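Local atomic coordinates of muconate cycloisomerase (Azorhizobium caulinodans, PDB entry 3MY9), a protein that belongs to the enolase superfamily, pairing an N-terminal capping domain with a TIM-barrel-like C-terminal domain that carries bound magnesium ions. Residues P83-D95 / K105-G117. Sequence-based numbering, arbitrary orientation.
Sequences PIKRVRELMARMD and KAAVEMALLDILG
Lys105 NZ bonds to Asp95 OD1 at 2.9 Å in a salt bridge and also donates to the backbone O of Leu98, which lies in the connection between the two helices. The ammonium reaches the anti side of the carboxylate oxygen, 19° out of its plane. Fully extended beyond CG, the lysine chain runs alongside the last turns of helix 87-97, its CE 3.4 Å from Met94 O. Two methionines meet the root of the same lysine: Met91 SD and Met94 CE each lie 3.9 Å from Lys105 CB. Met91 gets there by bending at chi2 and chi3, which also lays its CE against Glu109 CB.

The pair is an antiparallel helical hairpin of the enolase-type N-terminal domain, the segment axes approaching to 10.4 Å with their N-to-C directions 163° apart. Strand 35-44 and helix 64-79 cover one flank, with Leu40 and Leu71 on Val108. Farther along, Leu90 CD2 touches both Val108 CG1 and Leu112 CD2, the latter at a tight 3.5 Å. Val87 spreads its two methyls, CG1 over Glu109 CG and CG2 against Leu113 CD2 (3.6 Å). Glu109 OE1 and OE2 accept hydrogen bonds from the backbone N of Leu279 and Met280 respectively, tying this helix to the start of helix 279-292. In the turn before helix 87-97, Ile84 rests CG2 on the Leu112 carbonyl oxygen and meets Ile115 CG2 with CD1 at 3.8 Å, the two isoleucines crossing at about a right angle. On the side turned away from helix 102-120, Arg86 forms a salt bridge with Asp134 of a second subunit.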
loop_
_atom_site.group_PDB
_atom_site.type_symbol
_atom_site.label_atom_id
_atom_site.label_comp_id
_atom_site.label_asym_id
_atom_site.label_seq_id
_atom_site.Cartn_x
_atom_site.Cartn_y
_atom_site.Cartn_z
ATOM N N PRO A 83 -31.454 10.424 35.051
ATOM C CA PRO A 83 -30.568 10.777 36.176
ATOM C C PRO A 83 -29.428 11.700 35.752
ATOM O O PRO A 83 -28.657 11.367 34.858
ATOM C CB PRO A 83 -30.056 9.417 36.687
ATOM C CG PRO A 83 -30.879 8.349 35.929
ATOM C CD PRO A 83 -31.331 9.005 34.665
ATOM N N ILE A 84 -29.330 12.856 36.406
ATOM C CA ILE A 84 -28.440 13.934 35.977
ATOM C C ILE A 84 -26.954 13.574 36.100
ATOM O O ILE A 84 -26.156 14.114 35.371
ATOM C CB ILE A 84 -28.740 15.251 36.748
ATOM C CG1 ILE A 84 -30.149 15.745 36.413
ATOM C CG2 ILE A 84 -27.741 16.353 36.391
ATOM C CD1 ILE A 84 -30.692 16.728 37.435
ATOM N N LYS A 85 -26.599 12.685 37.027
ATOM C CA LYS A 85 -25.238 12.130 37.120
ATOM C C LYS A 85 -24.886 11.218 35.951
ATOM O O LYS A 85 -23.716 10.890 35.794
ATOM C CB LYS A 85 -25.063 11.263 38.376
ATOM C CG LYS A 85 -25.022 11.945 39.718
ATOM C CD LYS A 85 -25.413 10.927 40.863
ATOM C CE LYS A 85 -24.191 10.239 41.476
ATOM N NZ LYS A 85 -24.398 9.587 42.773
ATOM N N ARG A 86 -25.850 10.779 35.142
ATOM C CA ARG A 86 -25.540 9.858 34.020
ATOM C C ARG A 86 -25.642 10.514 32.655
ATOM O O ARG A 86 -26.413 10.082 31.805
ATOM C CB ARG A 86 -26.426 8.617 34.048
ATOM C CG ARG A 86 -26.257 7.807 35.295
ATOM C CD ARG A 86 -26.916 6.421 35.158
ATOM N NE ARG A 86 -26.691 5.637 36.360
ATOM C CZ ARG A 86 -26.557 4.314 36.394
ATOM N NH1 ARG A 86 -26.347 3.726 37.559
ATOM N NH2 ARG A 86 -26.640 3.566 35.281
ATOM N N VAL A 87 -24.805 11.516 32.439
ATOM C CA VAL A 87 -24.805 12.285 31.210
ATOM C C VAL A 87 -24.433 11.458 29.958
ATOM O O VAL A 87 -25.128 11.511 28.939
ATOM C CB VAL A 87 -23.854 13.482 31.356
ATOM C CG1 VAL A 87 -23.878 14.337 30.105
ATOM C CG2 VAL A 87 -24.262 14.302 32.629
ATOM N N ARG A 88 -23.343 10.692 30.039
ATOM C CA ARG A 88 -22.918 9.871 28.911
ATOM C C ARG A 88 -23.970 8.835 28.568
ATOM O O ARG A 88 -24.153 8.513 27.399
ATOM C CB ARG A 88 -21.572 9.182 29.158
ATOM C CG ARG A 88 -20.824 8.873 27.843
ATOM C CD ARG A 88 -19.584 8.006 28.052
ATOM N NE ARG A 88 -18.639 8.529 29.056
ATOM C CZ ARG A 88 -17.621 9.328 28.794
ATOM N NH1 ARG A 88 -17.414 9.766 27.568
ATOM N NH2 ARG A 88 -16.812 9.718 29.774
ATOM N N GLU A 89 -24.647 8.304 29.585
ATOM C CA GLU A 89 -25.706 7.319 29.373
ATOM C C GLU A 89 -26.876 7.940 28.615
ATOM O O GLU A 89 -27.458 7.299 27.742
ATOM C CB GLU A 89 -26.210 6.748 30.702
ATOM C CG GLU A 89 -27.258 5.630 30.548
ATOM C CD GLU A 89 -27.829 5.174 31.889
ATOM O OE1 GLU A 89 -27.548 4.031 32.317
ATOM O OE2 GLU A 89 -28.560 5.969 32.520
ATOM N N LEU A 90 -27.257 9.164 28.988
ATOM C CA LEU A 90 -28.362 9.859 28.309
ATOM C C LEU A 90 -27.957 10.193 26.878
ATOM O O LEU A 90 -28.778 10.053 25.988
ATOM C CB LEU A 90 -28.789 11.146 29.044
ATOM C CG LEU A 90 -30.001 11.909 28.446
ATOM C CD1 LEU A 90 -31.277 11.110 28.619
ATOM C CD2 LEU A 90 -30.178 13.318 29.070
ATOM N N MET A 91 -26.710 10.629 26.654
ATOM C CA MET A 91 -26.251 10.954 25.285
ATOM C C MET A 91 -26.311 9.740 24.370
ATOM O O MET A 91 -26.619 9.882 23.180
ATOM C CB MET A 91 -24.825 11.539 25.266
ATOM C CG MET A 91 -24.279 11.868 23.829
ATOM S SD MET A 91 -25.197 13.120 22.840
ATOM C CE MET A 91 -24.719 14.616 23.759
ATOM N N ALA A 92 -26.002 8.555 24.913
ATOM C CA ALA A 92 -26.103 7.295 24.146
ATOM C C ALA A 92 -27.562 6.965 23.856
ATOM O O ALA A 92 -27.864 6.445 22.792
ATOM C CB ALA A 92 -25.434 6.114 24.887
ATOM N N ARG A 93 -28.462 7.266 24.788
ATOM C CA ARG A 93 -29.909 7.114 24.518
ATOM C C ARG A 93 -30.371 8.083 23.412
ATOM O O ARG A 93 -31.048 7.679 22.498
ATOM C CB ARG A 93 -30.746 7.286 25.789
ATOM N N MET A 94 -29.959 9.347 23.467
ATOM C CA MET A 94 -30.395 10.331 22.472
ATOM C C MET A 94 -29.844 9.991 21.068
ATOM O O MET A 94 -30.548 10.175 20.072
ATOM C CB MET A 94 -30.017 11.756 22.899
ATOM C CG MET A 94 -30.624 12.224 24.260
ATOM S SD MET A 94 -30.389 14.004 24.674
ATOM C CE MET A 94 -28.633 14.073 24.826
ATOM N N ASP A 95 -28.619 9.463 20.988
ATOM C CA ASP A 95 -28.036 9.035 19.702
ATOM C C ASP A 95 -28.702 7.759 19.121
ATOM O O ASP A 95 -28.711 7.550 17.910
ATOM C CB ASP A 95 -26.517 8.817 19.826
ATOM C CG ASP A 95 -25.720 10.126 19.933
ATOM O OD1 ASP A 95 -26.270 11.217 19.617
ATOM O OD2 ASP A 95 -24.517 10.057 20.306
ATOM N N LYS A 105 -28.864 17.936 21.056
ATOM C CA LYS A 105 -28.325 16.993 22.046
ATOM C C LYS A 105 -27.266 17.684 22.911
ATOM O O LYS A 105 -27.275 17.528 24.130
ATOM C CB LYS A 105 -27.727 15.743 21.364
ATOM C CG LYS A 105 -28.737 14.898 20.578
ATOM C CD LYS A 105 -28.048 14.012 19.553
ATOM C CE LYS A 105 -29.004 12.999 18.951
ATOM N NZ LYS A 105 -28.319 12.219 17.883
ATOM N N ALA A 106 -26.370 18.445 22.281
ATOM C CA ALA A 106 -25.330 19.192 23.025
ATOM C C ALA A 106 -25.913 20.200 24.043
ATOM O O ALA A 106 -25.320 20.414 25.104
ATOM C CB ALA A 106 -24.368 19.888 22.075
ATOM N N ALA A 107 -27.077 20.782 23.745
ATOM C CA ALA A 107 -27.742 21.698 24.694
ATOM C C ALA A 107 -28.237 20.950 25.923
ATOM O O ALA A 107 -28.208 21.482 27.037
ATOM C CB ALA A 107 -28.913 22.452 24.030
ATOM N N VAL A 108 -28.702 19.720 25.731
ATOM C CA VAL A 108 -29.130 18.894 26.855
ATOM C C VAL A 108 -27.954 18.546 27.762
ATOM O O VAL A 108 -28.046 18.708 28.970
ATOM C CB VAL A 108 -29.797 17.603 26.386
ATOM C CG1 VAL A 108 -29.929 16.629 27.537
ATOM C CG2 VAL A 108 -31.162 17.902 25.783
ATOM N N GLU A 109 -26.846 18.091 27.165
ATOM C CA GLU A 109 -25.615 17.749 27.895
ATOM C C GLU A 109 -25.091 18.948 28.693
ATOM O O GLU A 109 -24.809 18.851 29.885
ATOM C CB GLU A 109 -24.553 17.296 26.894
ATOM C CG GLU A 109 -23.233 16.837 27.501
ATOM C CD GLU A 109 -22.112 16.796 26.484
ATOM O OE1 GLU A 109 -22.014 17.748 25.686
ATOM O OE2 GLU A 109 -21.331 15.813 26.470
ATOM N N MET A 110 -24.950 20.069 28.007
ATOM C CA MET A 110 -24.578 21.360 28.596
ATOM C C MET A 110 -25.370 21.643 29.903
ATOM O O MET A 110 -24.803 21.890 30.973
ATOM C CB MET A 110 -24.928 22.420 27.544
ATOM C CG MET A 110 -24.193 23.698 27.550
ATOM S SD MET A 110 -24.686 24.643 26.083
ATOM C CE MET A 110 -24.020 23.652 24.786
ATOM N N ALA A 111 -26.691 21.589 29.786
ATOM C CA ALA A 111 -27.583 21.898 30.890
ATOM C C ALA A 111 -27.434 20.903 32.050
ATOM O O ALA A 111 -27.438 21.298 33.212
ATOM C CB ALA A 111 -29.019 21.939 30.392
ATOM N N LEU A 112 -27.290 19.617 31.738
ATOM C CA LEU A 112 -27.148 18.601 32.801
ATOM C C LEU A 112 -25.829 18.766 33.536
ATOM O O LEU A 112 -25.770 18.550 34.745
ATOM C CB LEU A 112 -27.219 17.172 32.242
ATOM C CG LEU A 112 -28.581 16.503 32.233
ATOM C CD1 LEU A 112 -29.648 17.409 31.661
ATOM C CD2 LEU A 112 -28.447 15.212 31.431
ATOM N N LEU A 113 -24.775 19.114 32.801
ATOM C CA LEU A 113 -23.480 19.400 33.406
ATOM C C LEU A 113 -23.509 20.698 34.226
ATOM O O LEU A 113 -22.848 20.782 35.264
ATOM C CB LEU A 113 -22.370 19.436 32.339
ATOM C CG LEU A 113 -22.151 18.133 31.566
ATOM C CD1 LEU A 113 -21.041 18.221 30.483
ATOM C CD2 LEU A 113 -21.853 16.979 32.537
ATOM N N ASP A 114 -24.290 21.692 33.778
ATOM C CA ASP A 114 -24.525 22.932 34.532
ATOM C C ASP A 114 -25.164 22.600 35.899
ATOM O O ASP A 114 -24.667 23.009 36.946
ATOM C CB ASP A 114 -25.434 23.856 33.710
ATOM C CG ASP A 114 -25.428 25.318 34.189
ATOM O OD1 ASP A 114 -24.483 25.773 34.878
ATOM O OD2 ASP A 114 -26.382 26.032 33.815
ATOM N N ILE A 115 -26.236 21.806 35.869
ATOM C CA ILE A 115 -26.915 21.373 37.081
ATOM C C ILE A 115 -25.991 20.571 37.989
ATOM O O ILE A 115 -25.857 20.874 39.164
ATOM C CB ILE A 115 -28.152 20.514 36.779
ATOM C CG1 ILE A 115 -29.259 21.336 36.115
ATOM C CG2 ILE A 115 -28.689 19.911 38.053
ATOM C CD1 ILE A 115 -30.521 20.497 35.818
ATOM N N LEU A 116 -25.357 19.543 37.432
ATOM C CA LEU A 116 -24.432 18.683 38.193
ATOM C C LEU A 116 -23.327 19.502 38.852
ATOM O O LEU A 116 -22.990 19.292 40.021
ATOM C CB LEU A 116 -23.812 17.635 37.267
ATOM C CG LEU A 116 -22.911 16.583 37.900
ATOM C CD1 LEU A 116 -23.627 15.830 39.026
ATOM C CD2 LEU A 116 -22.426 15.594 36.800
ATOM N N GLY A 117 -22.785 20.452 38.102
ATOM C CA GLY A 117 -21.776 21.346 38.633
ATOM C C GLY A 117 -22.268 22.184 39.811
ATOM O O GLY A 117 -21.590 22.276 40.842
#